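Local coordinates for uncharacterized protein PA2723 (Pseudomonas aeruginosa PAO1, PDB 6TCB), which is of unknown function but binds calcium ions and assembles as a dimer of small alpha/beta subunits, at residues Pro23-Val28 and Ala72-Arg77; Asp27-Leu30 and Ala36-Ala39; Thr49-Val52 and Pro58-Val61. All blocks are in the same frame, centred on the assembly; numbering follows the deposited sequence.

Contact 1: Pro23-Val28 and Ala72-Arg77; sequences PYWCDV and ATARAR
The guanidinium group of Arg77 lies flat over one face of the Trp25 indole, and these two residues contribute most of the surface buried between 23-28 and the helical turns 72-77. The two planes are only 12° apart, with their centres separated by 3.7 Å. Arg77 CZ sits 3.7 Å from the centroid of the five-membered ring made by Trp25 CG, CD1, NE1, CE2 and CD2, over its face, a cation-pi interaction. The methylene before it works on the other half of the indole: Arg77 CD stands almost on the normal of the six-membered ring of Trp25 in a CH-pi contact. A bend at chi3 (57°) turns the arginine out of an extended course, so that CD and the guanidinium both bear on the same indole face. Toward the far end of the indole the helix adds two small apolar groups, Thr73 CG2 at 3.9 Å from Trp25 CZ2 and Ala74 CB at 3.9 Å from Trp25 CH2.

The polar atoms of the pair are engaged elsewhere. Arg77 NE forms a salt bridge with Asp57 and Arg77 NH1 donates to the carbonyl of Pro91; these two links should fix the guanidinium's rotation and probably temper its charge within a buried setting. Trp25 NE1 bonds to the carbonyl of Val92, which satisfies the indole N-H and should hold the ring. The contact thus joins the short edge strand 24-25 to helix 67-82, with the C-terminal tail bonded to both, while Val59 of strand 57-62 and Leu53 of strand 48-53 also pack against the indole.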
loop_
_atom_site.group_PDB
_atom_site.type_symbol
_atom_site.label_atom_id
_atom_site.label_comp_id
_atom_site.label_asym_id
_atom_site.label_seq_id
_atom_site.Cartn_x
_atom_site.Cartn_y
_atom_site.Cartn_z
ATOM N N PRO A 23 -11.418 -5.928 -4.591
ATOM C CA PRO A 23 -10.262 -5.070 -4.862
ATOM C C PRO A 23 -10.034 -4.911 -6.359
ATOM O O PRO A 23 -10.443 -5.749 -7.170
ATOM C CB PRO A 23 -9.106 -5.826 -4.205
ATOM C CG PRO A 23 -9.516 -7.264 -4.321
ATOM C CD PRO A 23 -11.019 -7.294 -4.194
ATOM N N TYR A 24 -9.359 -3.814 -6.719
ATOM C CA TYR A 24 -8.975 -3.516 -8.101
ATOM C C TYR A 24 -7.461 -3.650 -8.238
ATOM O O TYR A 24 -6.703 -2.747 -7.859
ATOM C CB TYR A 24 -9.422 -2.121 -8.509
ATOM C CG TYR A 24 -9.110 -1.720 -9.937
ATOM C CD1 TYR A 24 -9.060 -2.652 -10.969
ATOM C CD2 TYR A 24 -8.880 -0.384 -10.262
ATOM C CE1 TYR A 24 -8.795 -2.258 -12.272
ATOM C CE2 TYR A 24 -8.630 0.019 -11.567
ATOM C CZ TYR A 24 -8.591 -0.927 -12.563
ATOM O OH TYR A 24 -8.338 -0.541 -13.854
ATOM N N TRP A 25 -7.027 -4.789 -8.776
ATOM C CA TRP A 25 -5.620 -5.012 -9.085
ATOM C C TRP A 25 -5.312 -4.288 -10.384
ATOM O O TRP A 25 -5.911 -4.589 -11.426
ATOM C CB TRP A 25 -5.352 -6.510 -9.230
ATOM C CG TRP A 25 -5.680 -7.305 -7.997
ATOM C CD1 TRP A 25 -6.850 -7.930 -7.728
ATOM C CD2 TRP A 25 -4.810 -7.597 -6.885
ATOM N NE1 TRP A 25 -6.783 -8.562 -6.524
ATOM C CE2 TRP A 25 -5.541 -8.380 -5.982
ATOM C CE3 TRP A 25 -3.493 -7.250 -6.564
ATOM C CZ2 TRP A 25 -5.007 -8.832 -4.777
ATOM C CZ3 TRP A 25 -2.961 -7.696 -5.368
ATOM C CH2 TRP A 25 -3.715 -8.478 -4.486
ATOM N N CYS A 26 -4.405 -3.325 -10.338
ATOM C CA CYS A 26 -4.143 -2.501 -11.513
ATOM C C CYS A 26 -2.737 -1.959 -11.418
ATOM O O CYS A 26 -2.429 -1.223 -10.477
ATOM C CB CYS A 26 -5.134 -1.350 -11.575
ATOM S SG CYS A 26 -4.869 -0.208 -12.951
ATOM N N ASP A 27 -1.900 -2.280 -12.409
ATOM C CA ASP A 27 -0.498 -1.879 -12.411
ATOM C C ASP A 27 -0.137 -1.020 -13.621
ATOM O O ASP A 27 1.048 -0.881 -13.941
ATOM C CB ASP A 27 0.418 -3.104 -12.306
ATOM C CG ASP A 27 0.395 -3.975 -13.556
ATOM O OD1 ASP A 27 -0.392 -3.702 -14.486
ATOM O OD2 ASP A 27 1.180 -4.946 -13.605
ATOM N N VAL A 28 -1.131 -0.406 -14.272
ATOM C CA VAL A 28 -0.888 0.307 -15.527
ATOM C C VAL A 28 -0.163 1.630 -15.308
ATOM O O VAL A 28 0.506 2.125 -16.222
ATOM C CB VAL A 28 -2.207 0.523 -16.295
ATOM C CG1 VAL A 28 -3.075 1.526 -15.573
ATOM C CG2 VAL A 28 -1.916 0.973 -17.725
ATOM N N ALA A 72 -3.374 -12.217 1.475
ATOM C CA ALA A 72 -3.335 -13.650 1.205
ATOM C C ALA A 72 -3.506 -13.921 -0.286
ATOM O O ALA A 72 -2.836 -14.794 -0.853
ATOM C CB ALA A 72 -4.411 -14.378 2.011
ATOM N N THR A 73 -4.402 -13.174 -0.937
ATOM C CA THR A 73 -4.616 -13.325 -2.373
ATOM C C THR A 73 -3.333 -13.026 -3.143
ATOM O O THR A 73 -3.003 -13.730 -4.108
ATOM C CB THR A 73 -5.776 -12.420 -2.812
ATOM O OG1 THR A 73 -6.975 -12.751 -2.076
ATOM C CG2 THR A 73 -6.083 -12.562 -4.302
ATOM N N ALA A 74 -2.582 -12.003 -2.719
ATOM C CA ALA A 74 -1.359 -11.638 -3.424
ATOM C C ALA A 74 -0.331 -12.755 -3.378
ATOM O O ALA A 74 0.447 -12.924 -4.325
ATOM C CB ALA A 74 -0.774 -10.365 -2.815
ATOM N N ARG A 75 -0.289 -13.516 -2.280
ATOM C CA ARG A 75 0.645 -14.639 -2.197
ATOM C C ARG A 75 0.339 -15.671 -3.276
ATOM O O ARG A 75 1.245 -16.179 -3.949
ATOM C CB ARG A 75 0.581 -15.272 -0.802
ATOM C CG ARG A 75 0.971 -14.315 0.313
ATOM C CD ARG A 75 0.999 -14.990 1.671
ATOM N NE ARG A 75 1.385 -14.052 2.721
ATOM C CZ ARG A 75 0.601 -13.654 3.720
ATOM N NH1 ARG A 75 -0.644 -14.107 3.841
ATOM N NH2 ARG A 75 1.080 -12.800 4.617
ATOM N N ALA A 76 -0.937 -15.971 -3.472
ATOM C CA ALA A 76 -1.326 -16.910 -4.516
ATOM C C ALA A 76 -1.093 -16.333 -5.903
ATOM O O ALA A 76 -0.621 -17.037 -6.802
ATOM C CB ALA A 76 -2.800 -17.282 -4.349
ATOM N N ARG A 77 -1.443 -15.062 -6.103
ATOM C CA ARG A 77 -1.178 -14.398 -7.372
ATOM C C ARG A 77 0.298 -14.479 -7.737
ATOM O O ARG A 77 0.643 -14.688 -8.903
ATOM C CB ARG A 77 -1.620 -12.934 -7.264
ATOM C CG ARG A 77 -3.125 -12.717 -7.222
ATOM C CD ARG A 77 -3.486 -11.304 -6.847
ATOM N NE ARG A 77 -2.897 -10.311 -7.741
ATOM C CZ ARG A 77 -3.441 -9.895 -8.880
ATOM N NH1 ARG A 77 -4.590 -10.401 -9.300
ATOM N NH2 ARG A 77 -2.827 -8.967 -9.600
#

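Contact 2: Asp27-Leu30 and Ala36-Ala39; sequences DVFL and AFNA
A purely apolar contact between two phenylalanines, Phe29 and Phe37, packs the loop that follows strand 24-25 against helix 33-43 in the buried interior of the subunit. No hydrogen bond crosses between 27-30 and 36-39, and the two rings carry the whole of it. Their centroids are 4.8 Å apart and their planes make 32°, an oblique pairing. The outer end of Phe29 does the touching: CE2 comes over one face of the Phe37 ring, displaced toward the rim near the ring's root, at 3.6 Å from Phe37 CG. Beside it, Phe29 CZ rests 3.8 Å from Phe37 CD1. The benzylic carbon is drawn in as well, with Phe37 CB 3.8 Å from Phe29 CE2. On the helix, Phe37 holds CG trans to its own nitrogen (chi1 -173°), which carries the ring out from the helix to meet the loop.

Within the loop, Val28 folds back so that its CG1 methyl stands over the centre of a Phe29 ring face, 3.8 Å above the plane. The pair is then built into a larger aromatic cluster. Phe7 of helix 3-18 makes edge-to-face contacts with both rings, His10 of that helix does so with Phe29, and Tyr60 of strand 57-62 with Phe37, so loop, two helices and sheet converge here.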
loop_
_atom_site.group_PDB
_atom_site.type_symbol
_atom_site.label_atom_id
_atom_site.label_comp_id
_atom_site.label_asym_id
_atom_site.label_seq_id
_atom_site.Cartn_x
_atom_site.Cartn_y
_atom_site.Cartn_z
ATOM N N ASP A 27 -1.900 -2.280 -12.409
ATOM C CA ASP A 27 -0.498 -1.879 -12.411
ATOM C C ASP A 27 -0.137 -1.020 -13.621
ATOM O O ASP A 27 1.048 -0.881 -13.941
ATOM C CB ASP A 27 0.418 -3.104 -12.306
ATOM C CG ASP A 27 0.395 -3.975 -13.556
ATOM O OD1 ASP A 27 -0.392 -3.702 -14.486
ATOM O OD2 ASP A 27 1.180 -4.946 -13.605
ATOM N N VAL A 28 -1.131 -0.406 -14.272
ATOM C CA VAL A 28 -0.888 0.307 -15.527
ATOM C C VAL A 28 -0.163 1.630 -15.308
ATOM O O VAL A 28 0.506 2.125 -16.222
ATOM C CB VAL A 28 -2.207 0.523 -16.295
ATOM C CG1 VAL A 28 -3.075 1.526 -15.573
ATOM C CG2 VAL A 28 -1.916 0.973 -17.725
ATOM N N PHE A 29 -0.298 2.239 -14.133
ATOM C CA PHE A 29 0.215 3.577 -13.905
ATOM C C PHE A 29 1.703 3.538 -13.610
ATOM O O PHE A 29 2.218 2.589 -13.016
ATOM C CB PHE A 29 -0.509 4.248 -12.727
ATOM C CG PHE A 29 -2.003 4.285 -12.876
ATOM C CD1 PHE A 29 -2.591 5.059 -13.850
ATOM C CD2 PHE A 29 -2.813 3.544 -12.043
ATOM C CE1 PHE A 29 -3.969 5.080 -13.984
ATOM C CE2 PHE A 29 -4.179 3.565 -12.184
ATOM C CZ PHE A 29 -4.750 4.331 -13.153
ATOM N N LEU A 30 2.390 4.581 -14.034
ATOM C CA LEU A 30 3.774 4.766 -13.638
ATOM C C LEU A 30 3.815 5.472 -12.286
ATOM O O LEU A 30 2.788 5.835 -11.710
ATOM C CB LEU A 30 4.525 5.525 -14.719
ATOM C CG LEU A 30 4.559 4.787 -16.064
ATOM C CD1 LEU A 30 5.324 5.603 -17.095
ATOM C CD2 LEU A 30 5.164 3.398 -15.906
ATOM N N ALA A 36 -1.095 8.237 -6.723
ATOM C CA ALA A 36 -2.039 9.332 -6.877
ATOM C C ALA A 36 -3.414 8.829 -7.268
ATOM O O ALA A 36 -4.420 9.453 -6.916
ATOM C CB ALA A 36 -1.520 10.317 -7.921
ATOM N N PHE A 37 -3.489 7.705 -7.987
ATOM C CA PHE A 37 -4.803 7.170 -8.321
ATOM C C PHE A 37 -5.620 6.892 -7.065
ATOM O O PHE A 37 -6.847 7.018 -7.088
ATOM C CB PHE A 37 -4.691 5.922 -9.208
ATOM C CG PHE A 37 -6.020 5.423 -9.722
ATOM C CD1 PHE A 37 -6.768 6.201 -10.587
ATOM C CD2 PHE A 37 -6.503 4.175 -9.349
ATOM C CE1 PHE A 37 -7.985 5.758 -11.062
ATOM C CE2 PHE A 37 -7.724 3.720 -9.821
ATOM C CZ PHE A 37 -8.460 4.510 -10.671
ATOM N N ASN A 38 -4.972 6.516 -5.956
ATOM C CA ASN A 38 -5.743 6.306 -4.737
ATOM C C ASN A 38 -6.345 7.610 -4.227
ATOM O O ASN A 38 -7.480 7.626 -3.730
ATOM C CB ASN A 38 -4.911 5.627 -3.657
ATOM C CG ASN A 38 -5.777 4.914 -2.662
ATOM O OD1 ASN A 38 -6.490 3.978 -3.015
ATOM N ND2 ASN A 38 -5.739 5.356 -1.415
ATOM N N ALA A 39 -5.614 8.717 -4.367
ATOM C CA ALA A 39 -6.172 10.013 -3.993
ATOM C C ALA A 39 -7.349 10.377 -4.889
ATOM O O ALA A 39 -8.327 10.979 -4.429
ATOM C CB ALA A 39 -5.087 11.091 -4.058
#

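Contact 3: Thr49-Val52 and Pro58-Val61; sequences TYLV and PVYV
Strands 48-53 and 57-62 form a beta hairpin, and 49-52 with 58-61 is its antiparallel ladder, the strand directions 158° apart. Thr49 and Val61 are a hydrogen-bonded pair, joined by Thr49 N to Val61 O at 2.9 Å and Val61 N to Thr49 O at 2.8 Å. Leu51 and Val59 form the next such pair, with both bonds, Leu51 N to Val59 O and Val59 N to Leu51 O, measuring 3.0 Å. A water donates to Val61 O and also bonds to Thr49 OG1, which has Arg71 of the second subunit as a further partner.

Tyr50 and Tyr60, a non-hydrogen-bonded pair, send their rings side by side from the same face: Tyr50 holds CG trans to its nitrogen (chi1 176°) and Tyr60 beside its own, leaning them together. The planes are inclined at 32°, and the nearest approach, Tyr50 CD1 to Tyr60 CE1, is a tight 3.3 Å. Pro58 CB lies 4.0 Å from Tyr50 CE1. Each hydroxyl is held outside the hairpin, Tyr60 OH by the carbonyl of Asp34 and Tyr50 OH by Gln35 of the second subunit.

Leu51, Val59 and Val61 share a face with Thr49; their aliphatic side chains, with Leu51 CB 3.7 Å from Val59 CG1, pack against Leu67 and Val70 of helix 67-82. Strand 48-53 also pairs antiparallel with a strand of the second subunit, giving the continuous intersubunit sheet of a dimer joined edge to edge through its hairpins.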
loop_
_atom_site.group_PDB
_atom_site.type_symbol
_atom_site.label_atom_id
_atom_site.label_comp_id
_atom_site.label_asym_id
_atom_site.label_seq_id
_atom_site.Cartn_x
_atom_site.Cartn_y
_atom_site.Cartn_z
ATOM N N THR A 49 -8.144 2.061 -0.020
ATOM C CA THR A 49 -6.800 1.900 0.523
ATOM C C THR A 49 -5.890 1.340 -0.562
ATOM O O THR A 49 -6.227 0.346 -1.213
ATOM C CB THR A 49 -6.832 0.925 1.703
ATOM O OG1 THR A 49 -7.744 1.415 2.690
ATOM C CG2 THR A 49 -5.452 0.773 2.328
ATOM N N TYR A 50 -4.729 1.947 -0.738
ATOM C CA TYR A 50 -3.749 1.474 -1.700
ATOM C C TYR A 50 -2.763 0.559 -1.003
ATOM O O TYR A 50 -2.244 0.904 0.067
ATOM C CB TYR A 50 -3.007 2.660 -2.287
ATOM C CG TYR A 50 -1.880 2.370 -3.244
ATOM C CD1 TYR A 50 -2.113 1.790 -4.483
ATOM C CD2 TYR A 50 -0.591 2.757 -2.931
ATOM C CE1 TYR A 50 -1.075 1.578 -5.370
ATOM C CE2 TYR A 50 0.453 2.550 -3.813
ATOM C CZ TYR A 50 0.189 1.976 -5.044
ATOM O OH TYR A 50 1.222 1.779 -5.938
ATOM N N LEU A 51 -2.521 -0.606 -1.592
ATOM C CA LEU A 51 -1.504 -1.519 -1.108
ATOM C C LEU A 51 -0.566 -1.877 -2.256
ATOM O O LEU A 51 -0.986 -1.986 -3.413
ATOM C CB LEU A 51 -2.092 -2.843 -0.595
ATOM C CG LEU A 51 -3.156 -2.806 0.505
ATOM C CD1 LEU A 51 -3.663 -4.238 0.763
ATOM C CD2 LEU A 51 -2.610 -2.190 1.755
ATOM N N VAL A 52 0.701 -2.083 -1.941
ATOM C CA VAL A 52 1.600 -2.781 -2.848
ATOM C C VAL A 52 2.045 -4.042 -2.132
ATOM O O VAL A 52 2.609 -3.971 -1.031
ATOM C CB VAL A 52 2.796 -1.930 -3.292
ATOM C CG1 VAL A 52 3.695 -2.756 -4.221
ATOM C CG2 VAL A 52 2.311 -0.675 -3.961
ATOM N N PRO A 58 0.340 -3.929 -7.172
ATOM C CA PRO A 58 -0.482 -2.862 -6.594
ATOM C C PRO A 58 -1.977 -3.101 -6.723
ATOM O O PRO A 58 -2.470 -3.697 -7.683
ATOM C CB PRO A 58 -0.079 -1.640 -7.434
ATOM C CG PRO A 58 0.339 -2.206 -8.741
ATOM C CD PRO A 58 0.915 -3.564 -8.479
ATOM N N VAL A 59 -2.709 -2.594 -5.739
ATOM C CA VAL A 59 -4.142 -2.838 -5.647
ATOM C C VAL A 59 -4.794 -1.703 -4.884
ATOM O O VAL A 59 -4.194 -1.111 -3.981
ATOM C CB VAL A 59 -4.395 -4.229 -5.002
ATOM C CG1 VAL A 59 -3.853 -4.290 -3.564
ATOM C CG2 VAL A 59 -5.845 -4.618 -5.039
ATOM N N TYR A 60 -6.029 -1.406 -5.277
ATOM C CA TYR A 60 -6.875 -0.383 -4.676
ATOM C C TYR A 60 -8.046 -1.123 -4.046
ATOM O O TYR A 60 -8.782 -1.822 -4.748
ATOM C CB TYR A 60 -7.325 0.624 -5.746
ATOM C CG TYR A 60 -6.136 1.197 -6.486
ATOM C CD1 TYR A 60 -5.474 2.314 -6.013
ATOM C CD2 TYR A 60 -5.629 0.586 -7.631
ATOM C CE1 TYR A 60 -4.357 2.814 -6.659
ATOM C CE2 TYR A 60 -4.506 1.087 -8.286
ATOM C CZ TYR A 60 -3.871 2.192 -7.783
ATOM O OH TYR A 60 -2.766 2.645 -8.470
ATOM N N VAL A 61 -8.167 -1.038 -2.732
ATOM C CA VAL A 61 -9.057 -1.900 -1.959
ATOM C C VAL A 61 -10.185 -1.053 -1.384
ATOM O O VAL A 61 -9.915 -0.123 -0.609
ATOM C CB VAL A 61 -8.313 -2.624 -0.827
ATOM C CG1 VAL A 61 -9.266 -3.589 -0.135
ATOM C CG2 VAL A 61 -7.108 -3.332 -1.363
HETATM O O HOH W 1 -9.950 -0.348 2.327
#

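The small antiparallel sheet separates contacts 1 and 2, whose centres are about 14 Å apart although both start from the segment around Asp27 and Val28. Contact 3 lies between, about 8 Å from contact 1 and 9 Å from contact 2, centre to centre. Tyr24 N lies 2.9 Å from Tyr60 O, a probable hydrogen bond tying contact 1 to the hairpin, and Phe37 CD2 packs 3.6 Å from Tyr60 CZ. Asp66 and Asp68 belong to a calcium site not occupied in this chain; the side chain of Val61 is about 7 Å from that of Asp66. A bound calcium ion lies about 11 Å from the side chain of Leu51 and 13 Å from that of Thr73, whereas contact 2 is remote.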